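Phosphoheptose isomerase (Neisseria gonorrhoeae, PDB 5I01) catalyses the isomerization of sedoheptulose 7-phosphate to D-glycero-D-manno-heptose 7-phosphate, the first step of heptose biosynthesis, as a zinc-dependent homotetramer. Local coordinates at residues His13-Glu16 and Ser17-Lys21; His170-Thr173 and Ala174-Gln177. The protein carries 1 engineered substitution. All coordinates share one frame; numbering follows the deposited sequence.

How the interactions relate
From the N terminus the chain first runs through helix 6-27, where interaction 1 (13-16 with 17-21) links successive turns of one helix and closes no loop. Interaction 2 (170-173 with 174-177) comes much later, where the loop after strand 164-168 passes into helix 173-193. The two follow in series, neither nested nor crossed, yet they meet in space with their centres about 10 Å apart. Glu-16 of interaction 1 is bridged to Arg-175 of interaction 2. The N-terminal helix is thereby tied to the start of the last helix of the chain, and both contacts touch the second subunit.

Interaction 1 (His13-Glu16 and Ser17-Lys21); sequences HFAE and SIRAK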
loop_
_atom_site.group_PDB
_atom_site.type_symbol
_atom_site.label_atom_id
_atom_site.label_comp_id
_atom_site.label_asym_id
_atom_site.label_seq_id
_atom_site.Cartn_x
_atom_site.Cartn_y
_atom_site.Cartn_z
ATOM N N HIS A 13 -26.492 -16.525 -0.539
ATOM C CA HIS A 13 -25.321 -15.885 -1.162
ATOM C C HIS A 13 -24.708 -16.688 -2.301
ATOM O O HIS A 13 -24.481 -16.142 -3.380
ATOM C CB HIS A 13 -24.242 -15.596 -0.131
ATOM C CG HIS A 13 -24.449 -14.317 0.601
ATOM N ND1 HIS A 13 -23.879 -13.137 0.193
ATOM C CD2 HIS A 13 -25.170 -14.026 1.707
ATOM C CE1 HIS A 13 -24.226 -12.172 1.024
ATOM N NE2 HIS A 13 -25.011 -12.687 1.951
ATOM N N PHE A 14 -24.418 -17.964 -2.038
ATOM C CA PHE A 14 -23.976 -18.917 -3.075
ATOM C C PHE A 14 -24.943 -18.990 -4.269
ATOM O O PHE A 14 -24.522 -18.858 -5.428
ATOM C CB PHE A 14 -23.809 -20.331 -2.492
ATOM C CG PHE A 14 -22.489 -20.565 -1.815
ATOM C CD1 PHE A 14 -21.359 -20.902 -2.560
ATOM C CD2 PHE A 14 -22.370 -20.479 -0.432
ATOM C CE1 PHE A 14 -20.138 -21.130 -1.936
ATOM C CE2 PHE A 14 -21.153 -20.703 0.197
ATOM C CZ PHE A 14 -20.034 -21.034 -0.556
ATOM N N ALA A 15 -26.227 -19.203 -3.981
ATOM C CA ALA A 15 -27.238 -19.330 -5.041
ATOM C C ALA A 15 -27.321 -18.053 -5.862
ATOM O O ALA A 15 -27.304 -18.105 -7.097
ATOM C CB ALA A 15 -28.606 -19.694 -4.471
ATOM N N GLU A 16 -27.361 -16.912 -5.179
ATOM C CA GLU A 16 -27.357 -15.621 -5.859
ATOM C C GLU A 16 -26.102 -15.434 -6.718
ATOM O O GLU A 16 -26.203 -14.957 -7.853
ATOM C CB GLU A 16 -27.520 -14.460 -4.869
ATOM C CG GLU A 16 -27.950 -13.154 -5.539
ATOM C CD GLU A 16 -27.923 -11.943 -4.619
ATOM O OE1 GLU A 16 -27.030 -11.870 -3.751
ATOM O OE2 GLU A 16 -28.781 -11.044 -4.784
ATOM N N SER A 17 -24.936 -15.825 -6.194
ATOM C CA SER A 17 -23.662 -15.708 -6.929
ATOM C C SER A 17 -23.609 -16.623 -8.152
ATOM O O SER A 17 -23.114 -16.229 -9.199
ATOM C CB SER A 17 -22.464 -15.998 -6.017
ATOM O OG SER A 17 -21.235 -15.654 -6.663
ATOM N N ILE A 18 -24.118 -17.841 -8.008
ATOM C CA ILE A 18 -24.293 -18.739 -9.156
ATOM C C ILE A 18 -25.227 -18.109 -10.206
ATOM O O ILE A 18 -24.832 -17.991 -11.368
ATOM C CB ILE A 18 -24.778 -20.146 -8.719
ATOM C CG1 ILE A 18 -23.643 -20.883 -7.988
ATOM C CG2 ILE A 18 -25.245 -20.973 -9.916
ATOM C CD1 ILE A 18 -24.118 -21.956 -7.029
ATOM N N ARG A 19 -26.433 -17.685 -9.798
ATOM C CA ARG A 19 -27.391 -17.034 -10.725
ATOM C C ARG A 19 -26.760 -15.877 -11.486
ATOM O O ARG A 19 -26.935 -15.764 -12.697
ATOM C CB ARG A 19 -28.630 -16.494 -9.993
ATOM C CG ARG A 19 -29.604 -17.551 -9.494
ATOM C CD ARG A 19 -31.005 -16.992 -9.334
ATOM N NE ARG A 19 -31.069 -15.795 -8.492
ATOM C CZ ARG A 19 -31.000 -15.771 -7.159
ATOM N NH1 ARG A 19 -30.833 -16.887 -6.441
ATOM N NH2 ARG A 19 -31.100 -14.605 -6.533
ATOM N N ALA A 20 -26.029 -15.028 -10.759
ATOM C CA ALA A 20 -25.362 -13.851 -11.339
ATOM C C ALA A 20 -24.357 -14.204 -12.419
ATOM O O ALA A 20 -24.262 -13.504 -13.420
ATOM C CB ALA A 20 -24.694 -13.029 -10.258
ATOM N N LYS A 21 -23.623 -15.291 -12.215
ATOM C CA LYS A 21 -22.619 -15.731 -13.178
ATOM C C LYS A 21 -23.219 -16.438 -14.386
ATOM O O LYS A 21 -22.688 -16.322 -15.480
ATOM C CB LYS A 21 -21.551 -16.606 -12.505
ATOM C CG LYS A 21 -20.526 -15.792 -11.728
ATOM C CD LYS A 21 -19.348 -16.641 -11.287
ATOM C CE LYS A 21 -18.237 -15.780 -10.705
ATOM N NZ LYS A 21 -18.701 -14.931 -9.574
#
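The middle of the long N-terminal helix 6-27 carries this contact, in which residues 13-16 and 17-21 form consecutive turns linked by backbone bonds and by the folding back of Arg-19 over Glu-16. Four successive i to i+4 hydrogen bonds set the frame, running from Ser-17 N to His-13 O (2.9 Å) through Ile-18 N to Phe-14 O and Arg-19 N to Ala-15 O, and ending with Ala-20 N to Glu-16 O.

Arg-19 starts with CG beside its own backbone N, which lays CG against Ala-15 O at 3.4 Å, and a bend at chi3 (-54°) turns the guanidinium back along the helix. One face of the group then lies over Glu-16 CA, displaced toward the rim, while NH2 reaches Glu-16 CG at 3.6 Å. Glu-16 itself leaves the helix with CG anti to the backbone N (chi1 -162°) and continues extended. Its carboxylate plane is turned 47° from the guanidinium, and OE2 stays 4.6 Å from Arg-19 NH2, well out of the guanidinium plane, so that the opposite charges are neighbours without a salt bridge.

In the SIS fold of this enzyme the helix packs against helix 173-193; the polar ends of Glu-16 and Ser-17 look there, that of His-13 to the second subunit. Glu-16 OE1 forms a salt bridge with Arg-175 NH2, Ser-17 OG is hydrogen-bonded to Glu-178, and His-13 NE2 to Asp-189 of the second subunit. On another side of the helix, Ile-18 runs its CG1 and CD1 along the carbonyl of Phe-14, with CD1 3.5 Å from Phe-14 O, while the Phe-14 ring packs on Leu-182 of the second subunit.

Interaction 2 (His170-Thr173 and Ala174-Gln177); sequences HPRT and ARIQ. With ZN (zinc ion), chain H.
Backbone hydrogen bonds open helix 173-193, with Arg-172 at its N-cap: Ile-176 N reaches Arg-172 O (3.1 Å), and Gln-177 N meets Thr-173 O (3.0 Å). Ahead of them, Arg-172 N bonds to His-170 ND1 (3.3 Å), the donor tilted 25° from the ring plane.

Van der Waals contacts come from Arg-175, whose CB makes a CH-pi contact over one face of the His-170 ring, 4.0 Å from its centroid, while CG nears CE1. The CD1 methyl of Ile-176 rests against the carbonyl oxygen His-170 O (3.3 Å).

Among the charged groups, the two arginines come close, with Arg-172 NE 4.3 Å from Arg-175 NH2, which lies above the Arg-172 guanidinium, offset toward its rim. A salt bridge from Arg-175 to Glu-178, beside that to Glu-16, probably offsets the like charges.

Metal coordination falls to Gln-177. With CG beside the backbone N (chi1 -80°) and the chain extended beyond it, OE1 binds zinc at 2.0 Å. His-63, Glu-67 and His-185 of the second subunit complete the site, placing it between chains.

The loop leads from strand 164-168, outermost in the sheet of this chain, into helix 173-193, with helix 6-27 against His-170 and Arg-175.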
loop_
_atom_site.group_PDB
_atom_site.type_symbol
_atom_site.label_atom_id
_atom_site.label_comp_id
_atom_site.label_asym_id
_atom_site.label_seq_id
_atom_site.Cartn_x
_atom_site.Cartn_y
_atom_site.Cartn_z
ATOM N N HIS A 170 -26.286 -6.583 -12.769
ATOM C CA HIS A 170 -26.756 -7.030 -11.460
ATOM C C HIS A 170 -26.845 -5.851 -10.499
ATOM O O HIS A 170 -26.036 -4.940 -10.596
ATOM C CB HIS A 170 -25.847 -8.129 -10.895
ATOM C CG HIS A 170 -26.532 -8.997 -9.890
ATOM N ND1 HIS A 170 -26.570 -8.683 -8.553
ATOM C CD2 HIS A 170 -27.269 -10.124 -10.029
ATOM C CE1 HIS A 170 -27.281 -9.588 -7.904
ATOM N NE2 HIS A 170 -27.704 -10.483 -8.775
ATOM N N PRO A 171 -27.850 -5.837 -9.604
ATOM C CA PRO A 171 -27.974 -4.719 -8.661
ATOM C C PRO A 171 -26.950 -4.678 -7.508
ATOM O O PRO A 171 -26.487 -3.602 -7.127
ATOM C CB PRO A 171 -29.388 -4.910 -8.084
ATOM C CG PRO A 171 -29.687 -6.347 -8.261
ATOM C CD PRO A 171 -29.059 -6.686 -9.577
ATOM N N ARG A 172 -26.663 -5.830 -6.921
ATOM C CA ARG A 172 -25.836 -5.919 -5.712
ATOM C C ARG A 172 -24.301 -5.844 -5.941
ATOM O O ARG A 172 -23.702 -6.640 -6.686
ATOM C CB ARG A 172 -26.223 -7.174 -4.927
ATOM C CG ARG A 172 -25.962 -7.085 -3.443
ATOM C CD ARG A 172 -26.604 -8.252 -2.709
ATOM N NE ARG A 172 -26.137 -8.385 -1.327
ATOM C CZ ARG A 172 -26.625 -9.249 -0.437
ATOM N NH1 ARG A 172 -27.609 -10.078 -0.763
ATOM N NH2 ARG A 172 -26.122 -9.280 0.793
ATOM N N THR A 173 -23.694 -4.865 -5.274
ATOM C CA THR A 173 -22.249 -4.616 -5.265
ATOM C C THR A 173 -21.371 -5.859 -5.071
ATOM O O THR A 173 -20.440 -6.089 -5.834
ATOM C CB THR A 173 -21.933 -3.614 -4.142
ATOM O OG1 THR A 173 -22.834 -2.502 -4.256
ATOM C CG2 THR A 173 -20.482 -3.109 -4.221
ATOM N N ALA A 174 -21.679 -6.645 -4.040
ATOM C CA ALA A 174 -20.960 -7.878 -3.757
ATOM C C ALA A 174 -20.949 -8.840 -4.955
ATOM O O ALA A 174 -19.910 -9.385 -5.297
ATOM C CB ALA A 174 -21.535 -8.555 -2.519
ATOM N N ARG A 175 -22.087 -9.019 -5.614
ATOM C CA ARG A 175 -22.152 -9.892 -6.799
ATOM C C ARG A 175 -21.371 -9.313 -7.986
ATOM O O ARG A 175 -20.789 -10.055 -8.773
ATOM C CB ARG A 175 -23.603 -10.128 -7.214
ATOM C CG ARG A 175 -24.471 -10.758 -6.131
ATOM C CD ARG A 175 -24.079 -12.187 -5.846
ATOM N NE ARG A 175 -23.048 -12.315 -4.829
ATOM C CZ ARG A 175 -23.237 -12.209 -3.511
ATOM N NH1 ARG A 175 -22.202 -12.364 -2.687
ATOM N NH2 ARG A 175 -24.434 -11.952 -2.997
ATOM N N ILE A 176 -21.357 -7.990 -8.108
ATOM C CA ILE A 176 -20.632 -7.319 -9.186
ATOM C C ILE A 176 -19.115 -7.500 -9.020
ATOM O O ILE A 176 -18.443 -7.864 -9.981
ATOM C CB ILE A 176 -21.007 -5.824 -9.280
ATOM C CG1 ILE A 176 -22.487 -5.670 -9.650
ATOM C CG2 ILE A 176 -20.155 -5.115 -10.324
ATOM C CD1 ILE A 176 -23.105 -4.391 -9.142
ATOM N N GLN A 177 -18.591 -7.256 -7.818
ATOM C CA GLN A 177 -17.165 -7.495 -7.521
ATOM C C GLN A 177 -16.747 -8.925 -7.864
ATOM O O GLN A 177 -15.718 -9.130 -8.487
ATOM C CB GLN A 177 -16.831 -7.199 -6.048
ATOM C CG GLN A 177 -16.641 -5.717 -5.745
ATOM C CD GLN A 177 -16.779 -5.347 -4.257
ATOM O OE1 GLN A 177 -16.917 -6.207 -3.371
ATOM N NE2 GLN A 177 -16.747 -4.041 -3.982
HETATM ZN ZN ZN H . -16.758 -6.419 -1.383
#